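PDB 1WZN: SAM-dependent methyltransferase from Pyrococcus horikoshii, which probably transfers a methyl group from S-adenosylmethionine to an acceptor not yet identified, and binds the product S-adenosylhomocysteine. Local coordinates for residues A[25-30]-A[60-65]; A[30-35]-A[232-237]. All blocks are in the same frame, centred on the assembly; numbering follows the deposited sequence.

Contact 1: A[25-30]-A[60-65]; sequences AEIDFV and AERGYE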
loop_
_atom_site.group_PDB
_atom_site.type_symbol
_atom_site.label_atom_id
_atom_site.label_comp_id
_atom_site.label_asym_id
_atom_site.label_seq_id
_atom_site.Cartn_x
_atom_site.Cartn_y
_atom_site.Cartn_z
ATOM N N ALA A 25 10.201 10.643 31.342
ATOM C CA ALA A 25 11.270 10.953 30.400
ATOM C C ALA A 25 11.020 12.331 29.794
ATOM O O ALA A 25 11.956 13.090 29.548
ATOM C CB ALA A 25 11.324 9.893 29.287
ATOM N N GLU A 26 9.751 12.655 29.554
ATOM C CA GLU A 26 9.418 13.948 28.974
ATOM C C GLU A 26 9.703 15.094 29.932
ATOM O O GLU A 26 10.222 16.125 29.525
ATOM C CB GLU A 26 7.950 13.984 28.533
ATOM C CG GLU A 26 7.718 13.316 27.186
ATOM C CD GLU A 26 6.342 13.583 26.619
ATOM O OE1 GLU A 26 6.078 13.128 25.487
ATOM O OE2 GLU A 26 5.523 14.243 27.296
ATOM N N ILE A 27 9.386 14.924 31.211
ATOM C CA ILE A 27 9.650 16.007 32.148
ATOM C C ILE A 27 11.149 16.134 32.426
ATOM O O ILE A 27 11.628 17.209 32.783
ATOM C CB ILE A 27 8.821 15.830 33.438
ATOM C CG1 ILE A 27 7.333 15.926 33.079
ATOM C CG2 ILE A 27 9.172 16.910 34.456
ATOM C CD1 ILE A 27 6.966 17.159 32.238
ATOM N N ASP A 28 11.895 15.047 32.242
ATOM C CA ASP A 28 13.350 15.107 32.413
ATOM C C ASP A 28 13.857 16.093 31.360
ATOM O O ASP A 28 14.713 16.929 31.634
ATOM C CB ASP A 28 14.017 13.751 32.138
ATOM C CG ASP A 28 13.896 12.781 33.294
ATOM O OD1 ASP A 28 13.461 13.194 34.388
ATOM O OD2 ASP A 28 14.259 11.597 33.101
ATOM N N PHE A 29 13.327 15.970 30.143
ATOM C CA PHE A 29 13.714 16.851 29.042
ATOM C C PHE A 29 13.281 18.281 29.341
ATOM O O PHE A 29 14.033 19.226 29.107
ATOM C CB PHE A 29 13.081 16.379 27.725
ATOM C CG PHE A 29 13.412 17.256 26.543
ATOM C CD1 PHE A 29 14.733 17.577 26.245
ATOM C CD2 PHE A 29 12.401 17.759 25.727
ATOM C CE1 PHE A 29 15.046 18.391 25.145
ATOM C CE2 PHE A 29 12.702 18.573 24.626
ATOM C CZ PHE A 29 14.025 18.889 24.337
ATOM N N VAL A 30 12.066 18.435 29.853
ATOM C CA VAL A 30 11.559 19.757 30.199
ATOM C C VAL A 30 12.474 20.427 31.226
ATOM O O VAL A 30 12.784 21.610 31.102
ATOM C CB VAL A 30 10.118 19.674 30.755
ATOM C CG1 VAL A 30 9.686 21.032 31.329
ATOM C CG2 VAL A 30 9.163 19.256 29.637
ATOM N N ALA A 60 4.611 18.777 39.391
ATOM C CA ALA A 60 4.322 19.077 40.796
ATOM C C ALA A 60 5.108 18.151 41.715
ATOM O O ALA A 60 5.665 18.579 42.728
ATOM C CB ALA A 60 2.829 18.927 41.072
ATOM N N GLU A 61 5.137 16.875 41.360
ATOM C CA GLU A 61 5.844 15.883 42.155
ATOM C C GLU A 61 7.310 16.262 42.349
ATOM O O GLU A 61 7.964 15.865 43.306
ATOM C CB GLU A 61 5.746 14.533 41.434
ATOM C CG GLU A 61 6.249 13.369 42.294
ATOM C CD GLU A 61 6.027 12.056 41.567
ATOM O OE1 GLU A 61 4.879 11.720 41.300
ATOM O OE2 GLU A 61 7.007 11.360 41.314
ATOM N N ARG A 62 7.839 17.027 41.369
ATOM C CA ARG A 62 9.260 17.361 41.398
ATOM C C ARG A 62 9.545 18.693 42.114
ATOM O O ARG A 62 10.674 19.161 42.188
ATOM C CB ARG A 62 9.773 17.412 39.955
ATOM C CG ARG A 62 9.779 16.034 39.283
ATOM C CD ARG A 62 10.391 16.090 37.876
ATOM N NE ARG A 62 10.081 14.869 37.122
ATOM C CZ ARG A 62 10.971 14.466 36.193
ATOM N NH1 ARG A 62 12.079 15.158 35.987
ATOM N NH2 ARG A 62 10.733 13.357 35.487
ATOM N N GLY A 63 8.470 19.335 42.619
ATOM C CA GLY A 63 8.667 20.502 43.487
ATOM C C GLY A 63 8.232 21.820 42.831
ATOM O O GLY A 63 8.250 22.888 43.427
ATOM N N TYR A 64 7.802 21.792 41.579
ATOM C CA TYR A 64 7.351 23.015 40.935
ATOM C C TYR A 64 5.992 23.442 41.481
ATOM O O TYR A 64 5.189 22.600 41.887
ATOM C CB TYR A 64 7.274 22.793 39.421
ATOM C CG TYR A 64 8.636 22.563 38.810
ATOM C CD1 TYR A 64 9.509 23.628 38.604
ATOM C CD2 TYR A 64 9.086 21.275 38.517
ATOM C CE1 TYR A 64 10.795 23.424 38.128
ATOM C CE2 TYR A 64 10.383 21.059 38.041
ATOM C CZ TYR A 64 11.227 22.145 37.852
ATOM O OH TYR A 64 12.513 21.961 37.399
ATOM N N GLU A 65 5.761 24.752 41.521
ATOM C CA GLU A 65 4.485 25.310 41.966
ATOM C C GLU A 65 3.737 25.431 40.648
ATOM O O GLU A 65 4.041 26.310 39.845
ATOM C CB GLU A 65 4.678 26.701 42.574
ATOM C CG GLU A 65 3.392 27.331 43.099
ATOM C CD GLU A 65 3.580 28.782 43.519
ATOM O OE1 GLU A 65 4.625 29.097 44.115
ATOM O OE2 GLU A 65 2.680 29.604 43.261
#

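Contact 2: A[30-35]-A[232-237]; sequences VEEIFK and LKRELS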
loop_
_atom_site.group_PDB
_atom_site.type_symbol
_atom_site.label_atom_id
_atom_site.label_comp_id
_atom_site.label_asym_id
_atom_site.label_seq_id
_atom_site.Cartn_x
_atom_site.Cartn_y
_atom_site.Cartn_z
ATOM N N VAL A 30 12.066 18.435 29.853
ATOM C CA VAL A 30 11.559 19.757 30.199
ATOM C C VAL A 30 12.474 20.427 31.226
ATOM O O VAL A 30 12.784 21.610 31.102
ATOM C CB VAL A 30 10.118 19.674 30.755
ATOM C CG1 VAL A 30 9.686 21.032 31.329
ATOM C CG2 VAL A 30 9.163 19.256 29.637
ATOM N N GLU A 31 12.923 19.677 32.230
ATOM C CA GLU A 31 13.803 20.266 33.238
ATOM C C GLU A 31 15.150 20.655 32.640
ATOM O O GLU A 31 15.784 21.604 33.102
ATOM C CB GLU A 31 14.026 19.319 34.419
ATOM C CG GLU A 31 12.788 19.054 35.253
ATOM C CD GLU A 31 13.136 18.559 36.643
ATOM O OE1 GLU A 31 13.272 19.401 37.557
ATOM O OE2 GLU A 31 13.288 17.333 36.816
ATOM N N GLU A 32 15.600 19.923 31.625
ATOM C CA GLU A 32 16.866 20.278 30.993
ATOM C C GLU A 32 16.664 21.618 30.286
ATOM O O GLU A 32 17.557 22.464 30.273
ATOM C CB GLU A 32 17.315 19.215 29.987
ATOM C CG GLU A 32 18.559 19.643 29.220
ATOM C CD GLU A 32 19.214 18.511 28.459
ATOM O OE1 GLU A 32 18.531 17.866 27.635
ATOM O OE2 GLU A 32 20.421 18.270 28.685
ATOM N N ILE A 33 15.482 21.820 29.707
ATOM C CA ILE A 33 15.198 23.084 29.038
ATOM C C ILE A 33 15.192 24.205 30.082
ATOM O O ILE A 33 15.757 25.276 29.852
ATOM C CB ILE A 33 13.835 23.044 28.296
ATOM C CG1 ILE A 33 13.892 22.031 27.143
ATOM C CG2 ILE A 33 13.504 24.417 27.734
ATOM C CD1 ILE A 33 12.566 21.873 26.409
ATOM N N PHE A 34 14.558 23.963 31.230
ATOM C CA PHE A 34 14.520 24.967 32.300
ATOM C C PHE A 34 15.943 25.359 32.701
ATOM O O PHE A 34 16.261 26.536 32.861
ATOM C CB PHE A 34 13.819 24.426 33.558
ATOM C CG PHE A 34 12.331 24.223 33.413
ATOM C CD1 PHE A 34 11.612 24.834 32.389
ATOM C CD2 PHE A 34 11.640 23.451 34.350
ATOM C CE1 PHE A 34 10.221 24.681 32.303
ATOM C CE2 PHE A 34 10.256 23.292 34.272
ATOM C CZ PHE A 34 9.543 23.910 33.247
ATOM N N LYS A 35 16.795 24.354 32.852
ATOM C CA LYS A 35 18.177 24.569 33.263
ATOM C C LYS A 35 19.074 25.244 32.235
ATOM O O LYS A 35 19.848 26.138 32.576
ATOM C CB LYS A 35 18.799 23.232 33.676
ATOM C CG LYS A 35 20.301 23.278 33.926
ATOM C CD LYS A 35 20.835 21.887 34.222
ATOM C CE LYS A 35 22.352 21.871 34.299
ATOM N NZ LYS A 35 22.871 20.483 34.465
ATOM N N LEU A 232 13.234 14.693 22.364
ATOM C CA LEU A 232 13.783 14.832 23.713
ATOM C C LEU A 232 15.263 15.181 23.830
ATOM O O LEU A 232 15.943 14.722 24.746
ATOM C CB LEU A 232 13.498 13.561 24.516
ATOM C CG LEU A 232 12.028 13.140 24.561
ATOM C CD1 LEU A 232 11.875 11.921 25.457
ATOM C CD2 LEU A 232 11.174 14.295 25.074
ATOM N N LYS A 233 15.755 16.003 22.910
ATOM C CA LYS A 233 17.145 16.436 22.940
ATOM C C LYS A 233 17.164 17.907 22.580
ATOM O O LYS A 233 16.350 18.355 21.774
ATOM C CB LYS A 233 17.988 15.654 21.927
ATOM C CG LYS A 233 18.120 14.169 22.227
ATOM C CD LYS A 233 19.000 13.480 21.191
ATOM C CE LYS A 233 19.161 11.998 21.503
ATOM N NZ LYS A 233 19.771 11.767 22.848
ATOM N N ARG A 234 18.076 18.665 23.183
ATOM C CA ARG A 234 18.169 20.082 22.878
ATOM C C ARG A 234 18.934 20.278 21.572
ATOM O O ARG A 234 19.931 21.003 21.501
ATOM C CB ARG A 234 18.834 20.843 24.031
ATOM C CG ARG A 234 17.949 20.917 25.269
ATOM C CD ARG A 234 18.568 21.739 26.396
ATOM N NE ARG A 234 18.809 23.125 26.011
ATOM C CZ ARG A 234 20.010 23.622 25.733
ATOM N NH1 ARG A 234 21.081 22.843 25.794
ATOM N NH2 ARG A 234 20.143 24.898 25.403
ATOM N N GLU A 235 18.442 19.603 20.539
ATOM C CA GLU A 235 19.009 19.671 19.199
ATOM C C GLU A 235 17.912 19.211 18.246
ATOM O O GLU A 235 16.886 18.685 18.683
ATOM C CB GLU A 235 20.240 18.761 19.083
ATOM C CG GLU A 235 19.986 17.301 19.425
ATOM C CD GLU A 235 21.249 16.450 19.360
ATOM O OE1 GLU A 235 22.222 16.762 20.081
ATOM O OE2 GLU A 235 21.269 15.465 18.592
ATOM N N LEU A 236 18.115 19.424 16.951
ATOM C CA LEU A 236 17.133 19.010 15.960
ATOM C C LEU A 236 17.836 18.176 14.900
ATOM O O LEU A 236 18.777 18.641 14.268
ATOM C CB LEU A 236 16.480 20.231 15.306
ATOM C CG LEU A 236 15.363 19.962 14.290
ATOM C CD1 LEU A 236 14.150 19.367 14.999
ATOM C CD2 LEU A 236 14.976 21.262 13.595
ATOM N N SER A 237 17.390 16.937 14.726
ATOM C CA SER A 237 17.980 16.055 13.731
ATOM C C SER A 237 17.024 15.938 12.550
ATOM O O SER A 237 15.805 15.980 12.717
ATOM C CB SER A 237 18.254 14.675 14.334
ATOM O OG SER A 237 19.182 14.774 15.402
HETATM O O HOH W 1 19.706 17.449 25.281
HETATM O O HOH W 2 21.442 20.089 26.542
#

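Contact 1: A[25-30]-A[60-65]
Arg-62 reaches from the end of helix 54-61 to helix 23-36 and meets Asp-28 and Ile-27 there, one by charge and the other by packing. The ionic part is a salt bridge in which both terminal nitrogens converge on a single carboxylate oxygen: NH1 and NH2 of Arg-62 each lie 2.9 Å from OD1 of Asp-28. OD1 sits close to the guanidinium plane, yet the two N-H bonds are bent, at 142° and 139°, as expected when two donors share one acceptor. The carboxylate is turned 59° out of the guanidinium plane; NH1 comes nearly along the C-O axis, whereas NH2 meets the oxygen from above the carboxylate plane. Glu-31, the strongest polar partner of the arginine, also binds NH1 and Glu-58 binds NE, and the guanidinium is probably held in its rotation among three carboxylates.

The apolar part is a methyl group laid over one guanidinium face. CG2 of Ile-27 stands 3.4 Å above the centre of that plane, with NE of Arg-62 at 3.5 Å. CG2 is the branch anti to the backbone N, while CG1 lies beside that N; Ile-27 also packs on Pro-55, Glu-58 and Leu-59 of helix 54-61.

The backbone brings Arg-62 to this position just before the chain turns. Gly-63, at positive phi, donates its N to O of Ala-60 at 2.9 Å and closes helix 54-61 with a Schellman motif, leading into strand 65-70 of the Rossmann-like methyltransferase fold.

Contact 2: A[30-35]-A[232-237]
Ile-33 and Arg-234 mark the nearest approach of the two backbones, their CA atoms 7.5 Å apart, where helix 23-36 passes the loop joining strands 225-230 and 242-248. Arg-234 is the centre of an inverse gamma turn, and the tight bend, in which N of Glu-235 bonds to O of Lys-233 at 2.7 Å, presents its side chain to the helix. In the Rossmann-like methyltransferase fold this helix packs on the central sheet, and the loop links the two strands at one edge of that sheet; Ile-33 packs on Ile-142 and Val-246 of it.

The side chains of Glu-32 and Arg-234 touch through their aliphatic parts. CG of Glu-32 rests against CD of Arg-234 at 3.5 Å, the two chains crossing at a slant. CG of Glu-32 is swung opposite the backbone N (chi1 174°), and the extended chain beyond it sets the carboxylate alongside CG and CD of Arg-234. Arg-234 bends at chi3 (61°) and its NE forms a salt bridge with Asp-37; the charges of Glu-32 and Arg-234 stay apart, with OE2 of Glu-32 5.5 Å from NH1 of Arg-234.

Two waters bridge the residues, one to the backbone and one to the guanidinium. The first donates to OE1 of Glu-32 and accepts from N of Arg-234. With an alanine at Glu-32, CD of Arg-234 would probably lose its packing partner and both waters are likely to be less firmly placed. The second water donates only weakly to OE2 and lies in the guanidinium plane, accepting from NH1 of Arg-234 at 2.9 Å.

Both contacts draw on helix 23-36 and share Val-30, and their centres are 13 Å apart. Contact 1 ties the helix to the end of helix 54-61, contact 2 ties it to the loop after strand 225-230. Glu-31 couples them: its OE2 forms a salt bridge of 2.6 Å with NH1 of Arg-62, and its OE1 is 2.7 Å from OH of Tyr-64, a probable hydrogen bond. Phe-29 of contact 1 also packs on the loop of contact 2, with CE1 3.3 Å from N of Lys-233. Contact 1 is near the cofactor site, the side chain of Ile-27 lying about 8 Å from the bound S-adenosylhomocysteine.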